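Local coordinates for protein esterase (uncultured bacterium pCosCE1, PDB 7ATL) that hydrolyses carboxylic esters as a family VIII carboxylesterase of beta-lactamase type, and also acts as a promiscuous acyltransferase, at residues A[11-14]-A[15-19]; A[178-181]-A[182-185]; A[291-294]-A[295-299]; A[363-366]-A[367-370]. All coordinates share one frame; numbering follows the deposited sequence.

Interaction 1 of 4, residues A[11-14]-A[15-19]; sequences RVQG and VSQQA
V12 and S16 meet one turn apart on helix 3-21, the N-terminal helix of this beta-lactamase-type fold. Four i to i+4 backbone bonds cross the contact. R11 O accepts from V15 N, and V12 O from S16 N at 3.1 Å. Q13 O accepts from Q17 N at 2.9 Å, with an N-H...O angle of 165°. G14 O accepts from Q18 N. S16 is the side chain to follow. Its CB lies 3.7 Å from Q13 O and slightly farther from V12 O, so the CH2 rests between two carbonyl oxygens of the preceding turn. At CB the hydroxyl turns beside the backbone N (chi1 -64°). This sends OG back along the helix, 3.5 Å from V12 O. That contact is at best a weak hydrogen bond. The firmer partner of OG is the hydroxyl of Y372, on helix 372-381. One small buried hydroxyl thus ties helix 3-21 to the C-terminal helix. V12, also buried, faces strands 27-34 and 37-44 and touches V30, I32 and Y40. Helix 3-21 therefore packs on the edge region of the main antiparallel sheet, and G14 and Q18 lie on its exposed side. The polar ends of two other side chains are held outside the contact: NE of R11 by the A379 carbonyl, and NE2 of Q17 by D21. V15 points one methyl back over the previous turn. With CG1 anti to the backbone N (chi1 167°), CG2 is left beside that N, and it sits 3.5 Å from R11 O.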
loop_
_atom_site.group_PDB
_atom_site.type_symbol
_atom_site.label_atom_id
_atom_site.label_comp_id
_atom_site.label_asym_id
_atom_site.label_seq_id
_atom_site.Cartn_x
_atom_site.Cartn_y
_atom_site.Cartn_z
ATOM N N ARG A 11 -3.674 21.170 -15.800
ATOM C CA ARG A 11 -3.923 21.311 -14.335
ATOM C C ARG A 11 -2.948 20.423 -13.554
ATOM O O ARG A 11 -2.321 20.920 -12.585
ATOM C CB ARG A 11 -5.369 20.936 -13.989
ATOM C CG ARG A 11 -6.422 21.926 -14.470
ATOM C CD ARG A 11 -7.796 21.628 -13.900
ATOM N NE ARG A 11 -8.301 20.287 -14.231
ATOM C CZ ARG A 11 -8.909 19.924 -15.366
ATOM N NH1 ARG A 11 -9.102 20.786 -16.350
ATOM N NH2 ARG A 11 -9.310 18.673 -15.524
ATOM N N VAL A 12 -2.808 19.167 -13.983
ATOM C CA VAL A 12 -2.013 18.119 -13.278
ATOM C C VAL A 12 -0.526 18.480 -13.356
ATOM O O VAL A 12 0.104 18.587 -12.278
ATOM C CB VAL A 12 -2.297 16.722 -13.854
ATOM C CG1 VAL A 12 -1.350 15.677 -13.294
ATOM C CG2 VAL A 12 -3.739 16.327 -13.605
ATOM N N GLN A 13 -0.005 18.667 -14.572
ATOM C CA GLN A 13 1.356 19.201 -14.839
ATOM C C GLN A 13 1.634 20.410 -13.928
ATOM O O GLN A 13 2.733 20.480 -13.325
ATOM C CB GLN A 13 1.457 19.618 -16.303
ATOM C CG GLN A 13 2.867 19.978 -16.732
ATOM C CD GLN A 13 3.736 18.750 -16.631
ATOM O OE1 GLN A 13 3.336 17.663 -17.048
ATOM N NE2 GLN A 13 4.919 18.908 -16.057
ATOM N N GLY A 14 0.674 21.338 -13.829
ATOM C CA GLY A 14 0.808 22.562 -13.020
ATOM C C GLY A 14 1.080 22.227 -11.571
ATOM O O GLY A 14 1.980 22.837 -10.993
ATOM N N VAL A 15 0.328 21.270 -11.018
ATOM C CA VAL A 15 0.419 20.861 -9.584
ATOM C C VAL A 15 1.790 20.221 -9.328
ATOM O O VAL A 15 2.359 20.486 -8.263
ATOM C CB VAL A 15 -0.744 19.931 -9.170
ATOM C CG1 VAL A 15 -0.495 19.265 -7.824
ATOM C CG2 VAL A 15 -2.076 20.674 -9.131
ATOM N N SER A 16 2.291 19.425 -10.269
ATOM C CA SER A 16 3.577 18.700 -10.162
ATOM C C SER A 16 4.740 19.688 -10.266
ATOM O O SER A 16 5.670 19.604 -9.424
ATOM C CB SER A 16 3.677 17.627 -11.199
ATOM O OG SER A 16 2.689 16.621 -10.995
ATOM N N GLN A 17 4.698 20.589 -11.249
ATOM C CA GLN A 17 5.787 21.573 -11.490
ATOM C C GLN A 17 5.892 22.493 -10.266
ATOM O O GLN A 17 7.018 22.707 -9.785
ATOM C CB GLN A 17 5.571 22.364 -12.789
ATOM C CG GLN A 17 6.841 23.015 -13.344
ATOM C CD GLN A 17 8.023 22.075 -13.266
ATOM O OE1 GLN A 17 8.005 20.972 -13.821
ATOM N NE2 GLN A 17 9.038 22.481 -12.516
ATOM N N GLN A 18 4.761 22.981 -9.761
ATOM C CA GLN A 18 4.690 23.833 -8.551
ATOM C C GLN A 18 5.360 23.103 -7.379
ATOM O O GLN A 18 6.202 23.721 -6.694
ATOM C CB GLN A 18 3.226 24.183 -8.273
ATOM C CG GLN A 18 3.008 24.942 -6.969
ATOM C CD GLN A 18 1.654 25.607 -6.964
ATOM O OE1 GLN A 18 0.724 25.197 -6.266
ATOM N NE2 GLN A 18 1.520 26.625 -7.797
ATOM N N ALA A 19 5.000 21.838 -7.158
ATOM C CA ALA A 19 5.442 21.004 -6.014
ATOM C C ALA A 19 6.956 20.798 -6.082
ATOM O O ALA A 19 7.617 20.781 -5.014
ATOM C CB ALA A 19 4.710 19.680 -6.007
#

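Interaction 2 of 4, residues A[178-181]-A[182-185]; sequences LGAV and LEQV
The backbone from L178 to V185 is regular alpha helix, with L182 N bonded to L178 O at 2.8 Å and V185 N to V181 O at 3.0 Å, while E183 and Q184 bond in the same i to i+4 way to G179 and A180. These residues make up most of helix 174-186, nearly to its C-terminal end, a largely buried helix of the beta-lactamase-type fold. Two apolar pairs run along it. L178 meets L182 methyl to methyl, CD1 to CD1, at 3.9 Å. V181 CG1 meets V185 CG2 at 4.1 Å. In both pairs the side chains cross obliquely. L178 gets there because its CG stands anti to the backbone N (chi1 -177°), which carries CD1 forward to the next turn. CD1 of L182 also lies 3.5 Å from the L178 carbonyl oxygen. Beyond the pair, L182 packs on I71, A74 and M78 of helix 67-80. L178 reaches L115 and V181 reaches I111, both on helix 111-116, and W93 lies against both valines. A180 turns to another neighbour and touches L149 and L153 of helix 149-157. E183 is polar and held at both oxygens. Its CG lies beside the backbone N (chi1 -68°), and the chain beyond is extended. OE2 is hydrogen-bonded to the backbone N of L190, the first residue of helix 190-199. OE1 looks to a water instead. This water lies 2.7 Å from E183 OE1 and 2.7 Å from A180 O, with more acceptors around it than its two protons can serve.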
loop_
_atom_site.group_PDB
_atom_site.type_symbol
_atom_site.label_atom_id
_atom_site.label_comp_id
_atom_site.label_asym_id
_atom_site.label_seq_id
_atom_site.Cartn_x
_atom_site.Cartn_y
_atom_site.Cartn_z
ATOM N N LEU A 178 -1.056 -12.293 6.044
ATOM C CA LEU A 178 -1.812 -12.816 4.883
ATOM C C LEU A 178 -0.834 -13.463 3.903
ATOM O O LEU A 178 -1.109 -14.583 3.424
ATOM C CB LEU A 178 -2.598 -11.674 4.237
ATOM C CG LEU A 178 -3.499 -12.078 3.064
ATOM C CD1 LEU A 178 -4.540 -13.120 3.461
ATOM C CD2 LEU A 178 -4.165 -10.845 2.495
ATOM N N GLY A 179 0.292 -12.802 3.650
ATOM C CA GLY A 179 1.365 -13.305 2.769
ATOM C C GLY A 179 1.789 -14.710 3.143
ATOM O O GLY A 179 1.844 -15.576 2.255
ATOM N N ALA A 180 2.047 -14.939 4.431
ATOM C CA ALA A 180 2.437 -16.265 4.947
ATOM C C ALA A 180 1.266 -17.240 4.774
ATOM O O ALA A 180 1.490 -18.380 4.354
ATOM C CB ALA A 180 2.897 -16.150 6.379
ATOM N N VAL A 181 0.041 -16.816 5.045
ATOM C CA VAL A 181 -1.119 -17.707 4.769
ATOM C C VAL A 181 -1.087 -18.112 3.290
ATOM O O VAL A 181 -1.205 -19.310 2.992
ATOM C CB VAL A 181 -2.467 -17.056 5.118
ATOM C CG1 VAL A 181 -3.623 -17.863 4.537
ATOM C CG2 VAL A 181 -2.625 -16.860 6.613
ATOM N N LEU A 182 -0.941 -17.150 2.391
ATOM C CA LEU A 182 -0.948 -17.419 0.932
ATOM C C LEU A 182 0.127 -18.459 0.560
ATOM O O LEU A 182 -0.157 -19.329 -0.304
ATOM C CB LEU A 182 -0.731 -16.084 0.218
ATOM C CG LEU A 182 -1.981 -15.386 -0.294
ATOM C CD1 LEU A 182 -3.117 -15.428 0.707
ATOM C CD2 LEU A 182 -1.666 -13.970 -0.701
ATOM N N GLU A 183 1.311 -18.405 1.182
ATOM C CA GLU A 183 2.393 -19.422 1.001
ATOM C C GLU A 183 1.851 -20.819 1.331
ATOM O O GLU A 183 2.091 -21.759 0.560
ATOM C CB GLU A 183 3.608 -19.155 1.894
ATOM C CG GLU A 183 4.387 -17.915 1.518
ATOM C CD GLU A 183 5.637 -17.673 2.352
ATOM O OE1 GLU A 183 5.637 -18.069 3.563
ATOM O OE2 GLU A 183 6.614 -17.074 1.785
ATOM N N GLN A 184 1.144 -20.966 2.441
ATOM C CA GLN A 184 0.623 -22.289 2.848
ATOM C C GLN A 184 -0.457 -22.745 1.867
ATOM O O GLN A 184 -0.471 -23.939 1.544
ATOM C CB GLN A 184 0.100 -22.244 4.278
ATOM C CG GLN A 184 1.172 -21.901 5.296
ATOM C CD GLN A 184 2.395 -22.771 5.163
ATOM O OE1 GLN A 184 3.514 -22.287 5.128
ATOM N NE2 GLN A 184 2.188 -24.060 5.045
ATOM N N VAL A 185 -1.306 -21.842 1.380
ATOM C CA VAL A 185 -2.393 -22.209 0.419
ATOM C C VAL A 185 -1.772 -22.733 -0.889
ATOM O O VAL A 185 -2.227 -23.796 -1.368
ATOM C CB VAL A 185 -3.350 -21.032 0.148
ATOM C CG1 VAL A 185 -4.361 -21.373 -0.936
ATOM C CG2 VAL A 185 -4.044 -20.541 1.411
HETATM O O HOH W 1 3.896 -19.283 5.181
#

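Interaction 3 of 4, residues A[291-294]-A[295-299]; sequences PATA and ALMRQ
R298 folds back over A294 near the C-terminal end of helix 291-297. Its CG lies 3.6 Å from A294 O, and one face of the guanidinium covers that carbonyl, with NH1 3.7 Å from A294 O. CA of A295 lies under the centre of the same face. CG sits between the backbone N and the carbonyl carbon (chi1 61°), and the chain then runs extended to NE, alongside the helix. Water 2 closes the loop. It donates to P291 O at 3.0 Å and takes a weak bond from R298 NH2. The helix loosens here: M297 N still bonds to T293 O at 2.8 Å, but the bond from R298 N to A294 O is long and weak at 3.5 Å. M297 CG also presses on T293 O, at 3.2 Å. The guanidinium is positioned from outside. NH1 is hydrogen-bonded to Y349 OH and to R282 O, so R298 links this helix end to strand 345-350 and helix 271-283. On the other side T293 OG1 bonds to E80 OE2. T293, L296 and M297 all rest on M76, which sets helix 291-297 against helix 67-80, with F317 touching L296 and M297.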
loop_
_atom_site.group_PDB
_atom_site.type_symbol
_atom_site.label_atom_id
_atom_site.label_comp_id
_atom_site.label_asym_id
_atom_site.label_seq_id
_atom_site.Cartn_x
_atom_site.Cartn_y
_atom_site.Cartn_z
ATOM N N PRO A 291 -16.289 -9.307 -11.651
ATOM C CA PRO A 291 -16.874 -8.024 -11.244
ATOM C C PRO A 291 -17.437 -8.032 -9.807
ATOM O O PRO A 291 -17.290 -7.049 -9.090
ATOM C CB PRO A 291 -18.013 -7.839 -12.270
ATOM C CG PRO A 291 -17.520 -8.558 -13.510
ATOM C CD PRO A 291 -16.720 -9.737 -12.995
ATOM N N ALA A 292 -18.091 -9.134 -9.422
ATOM C CA ALA A 292 -18.734 -9.321 -8.096
ATOM C C ALA A 292 -17.683 -9.232 -6.980
ATOM O O ALA A 292 -17.974 -8.583 -5.946
ATOM C CB ALA A 292 -19.486 -10.632 -8.053
ATOM N N THR A 293 -16.526 -9.869 -7.174
ATOM C CA THR A 293 -15.362 -9.811 -6.246
ATOM C C THR A 293 -14.871 -8.354 -6.138
ATOM O O THR A 293 -14.723 -7.854 -4.990
ATOM C CB THR A 293 -14.245 -10.751 -6.707
ATOM O OG1 THR A 293 -14.847 -11.978 -7.101
ATOM C CG2 THR A 293 -13.214 -11.025 -5.637
ATOM N N ALA A 294 -14.654 -7.681 -7.273
ATOM C CA ALA A 294 -14.290 -6.253 -7.302
ATOM C C ALA A 294 -15.273 -5.489 -6.428
ATOM O O ALA A 294 -14.818 -4.701 -5.586
ATOM C CB ALA A 294 -14.298 -5.704 -8.706
ATOM N N ALA A 295 -16.575 -5.696 -6.627
ATOM C CA ALA A 295 -17.638 -4.970 -5.877
ATOM C C ALA A 295 -17.539 -5.292 -4.387
ATOM O O ALA A 295 -17.757 -4.366 -3.586
ATOM C CB ALA A 295 -19.013 -5.311 -6.394
ATOM N N LEU A 296 -17.282 -6.560 -4.058
ATOM C CA LEU A 296 -17.084 -7.047 -2.667
ATOM C C LEU A 296 -15.913 -6.289 -2.025
ATOM O O LEU A 296 -16.058 -5.841 -0.867
ATOM C CB LEU A 296 -16.814 -8.553 -2.692
ATOM C CG LEU A 296 -16.468 -9.199 -1.350
ATOM C CD1 LEU A 296 -17.597 -8.998 -0.350
ATOM C CD2 LEU A 296 -16.160 -10.691 -1.514
ATOM N N MET A 297 -14.816 -6.105 -2.768
ATOM C CA MET A 297 -13.565 -5.523 -2.224
ATOM C C MET A 297 -13.792 -4.055 -1.819
ATOM O O MET A 297 -13.052 -3.584 -0.932
ATOM C CB MET A 297 -12.410 -5.683 -3.222
ATOM C CG MET A 297 -12.041 -7.135 -3.419
ATOM S SD MET A 297 -10.803 -7.414 -4.685
ATOM C CE MET A 297 -9.421 -6.587 -3.895
ATOM N N ARG A 298 -14.799 -3.366 -2.376
ATOM C CA ARG A 298 -15.055 -1.917 -2.122
ATOM C C ARG A 298 -16.342 -1.723 -1.303
ATOM O O ARG A 298 -16.789 -0.571 -1.110
ATOM C CB ARG A 298 -15.092 -1.139 -3.448
ATOM C CG ARG A 298 -16.175 -1.570 -4.436
ATOM C CD ARG A 298 -16.591 -0.450 -5.377
ATOM N NE ARG A 298 -17.259 -0.958 -6.566
ATOM C CZ ARG A 298 -16.636 -1.495 -7.606
ATOM N NH1 ARG A 298 -15.316 -1.610 -7.629
ATOM N NH2 ARG A 298 -17.342 -1.947 -8.621
ATOM N N GLN A 299 -16.923 -2.794 -0.787
ATOM C CA GLN A 299 -17.904 -2.643 0.314
ATOM C C GLN A 299 -17.199 -2.079 1.554
ATOM O O GLN A 299 -15.986 -2.338 1.751
ATOM C CB GLN A 299 -18.569 -3.975 0.631
ATOM C CG GLN A 299 -19.577 -4.401 -0.421
ATOM C CD GLN A 299 -20.029 -5.813 -0.145
ATOM O OE1 GLN A 299 -20.392 -6.550 -1.064
ATOM N NE2 GLN A 299 -19.981 -6.208 1.127
HETATM O O HOH W 2 -17.337 -4.281 -10.218
#

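Interaction 4 of 4, residues A[363-366]-A[367-370]; sequences TAFE and GMSG
The turn from strand 363-364 into the short helix 366-369 is built round the carbonyl oxygen of F365. F365 O accepts from S369 N at 3.0 Å, almost straight (173° at the hydrogen), from M368 N at 3.1 Å, and from S369 OG at 3.2 Å. The last two donors stand above the carbonyl plane. S369 OG reaches it because it sits between its own backbone N and carbonyl carbon (chi1 56°), which also leaves OG 3.5 Å from F365 CB. A further bond, G367 N to T363 O at 3.0 Å, closes a turn that takes in A364, F365 and E366. The peptide before F365 is cis. F365 holds the N-cap position, and its own N is bonded to D223. In this beta-lactamase-type fold the strand lies in a small mixed sheet, where A364 pairs with Y221, and M368 lies near the putative SxxK site. CE of M368 approaches the F365 ring obliquely, 4.2 Å from CD1. A pentaethylene glycol, probably from the crystallisation liquor, lies about 4 Å from the M368 side chain. E366 bends at chi2 (64°) back toward G370. Its OE2 makes a salt bridge to R24 and bonds to Y372 N, while OE1 lies 3.4 Å from G370 CA.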
loop_
_atom_site.group_PDB
_atom_site.type_symbol
_atom_site.label_atom_id
_atom_site.label_comp_id
_atom_site.label_asym_id
_atom_site.label_seq_id
_atom_site.Cartn_x
_atom_site.Cartn_y
_atom_site.Cartn_z
ATOM N N THR A 363 9.312 11.049 -2.435
ATOM C CA THR A 363 9.355 12.036 -1.332
ATOM C C THR A 363 8.347 11.661 -0.235
ATOM O O THR A 363 7.143 11.880 -0.413
ATOM C CB THR A 363 9.132 13.432 -1.915
ATOM O OG1 THR A 363 10.160 13.618 -2.892
ATOM C CG2 THR A 363 9.179 14.522 -0.864
ATOM N N ALA A 364 8.831 11.126 0.882
ATOM C CA ALA A 364 8.044 10.872 2.110
ATOM C C ALA A 364 8.188 12.074 3.041
ATOM O O ALA A 364 9.295 12.588 3.179
ATOM C CB ALA A 364 8.574 9.616 2.744
ATOM N N PHE A 365 7.110 12.565 3.667
ATOM C CA PHE A 365 5.762 12.054 3.559
ATOM C C PHE A 365 4.910 12.934 2.642
ATOM O O PHE A 365 3.700 12.714 2.649
ATOM C CB PHE A 365 5.141 11.990 4.956
ATOM C CG PHE A 365 6.019 11.257 5.935
ATOM C CD1 PHE A 365 6.058 9.869 5.935
ATOM C CD2 PHE A 365 6.851 11.954 6.802
ATOM C CE1 PHE A 365 6.905 9.188 6.795
ATOM C CE2 PHE A 365 7.684 11.272 7.670
ATOM C CZ PHE A 365 7.713 9.891 7.660
ATOM N N GLU A 366 5.478 13.879 1.884
ATOM C CA GLU A 366 4.650 14.822 1.073
ATOM C C GLU A 366 3.788 14.000 0.100
ATOM O O GLU A 366 2.585 14.228 0.058
ATOM C CB GLU A 366 5.506 15.901 0.390
ATOM C CG GLU A 366 4.732 16.867 -0.515
ATOM C CD GLU A 366 3.691 17.791 0.107
ATOM O OE1 GLU A 366 3.762 18.067 1.314
ATOM O OE2 GLU A 366 2.800 18.249 -0.635
ATOM N N GLY A 367 4.363 13.015 -0.582
ATOM C CA GLY A 367 3.636 12.192 -1.565
ATOM C C GLY A 367 2.476 11.386 -0.975
ATOM O O GLY A 367 1.597 10.960 -1.749
ATOM N N MET A 368 2.473 11.119 0.330
ATOM C CA MET A 368 1.471 10.227 0.952
ATOM C C MET A 368 0.408 11.090 1.611
ATOM O O MET A 368 -0.794 10.861 1.336
ATOM C CB MET A 368 2.095 9.334 2.024
ATOM C CG MET A 368 1.059 8.568 2.823
ATOM S SD MET A 368 1.727 7.729 4.265
ATOM C CE MET A 368 1.939 9.078 5.421
ATOM N N SER A 369 0.847 11.978 2.502
ATOM C CA SER A 369 -0.024 12.723 3.449
ATOM C C SER A 369 0.082 14.233 3.241
ATOM O O SER A 369 -0.669 14.937 3.893
ATOM C CB SER A 369 0.302 12.373 4.871
ATOM O OG SER A 369 1.672 12.619 5.144
ATOM N N GLY A 370 0.965 14.712 2.371
ATOM C CA GLY A 370 1.121 16.159 2.136
ATOM C C GLY A 370 -0.031 16.735 1.331
ATOM O O GLY A 370 -1.064 16.062 1.196
#

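How the interactions relate
The four contacts follow one another along the chain without overlap and form two loose pairs. Interactions 1 and 4 lie on the same side of the chain's centre, with centres 15 Å and nearest atoms about 6 Å apart. Y372 joins them: its hydroxyl bonds to S16 and its backbone N to E366. Interactions 2 and 3 have centres 21 Å apart and share helix 67-80: L182 touches I71, A74 and M78, and interaction 3 touches T72 and M76, which interleave with them. That helix carries K68 of an SxxK pattern, probably the catalytic motif of this family. L178 and M368 lie near this pattern without touching it, although interactions 2 and 4 have centres 31 Å apart.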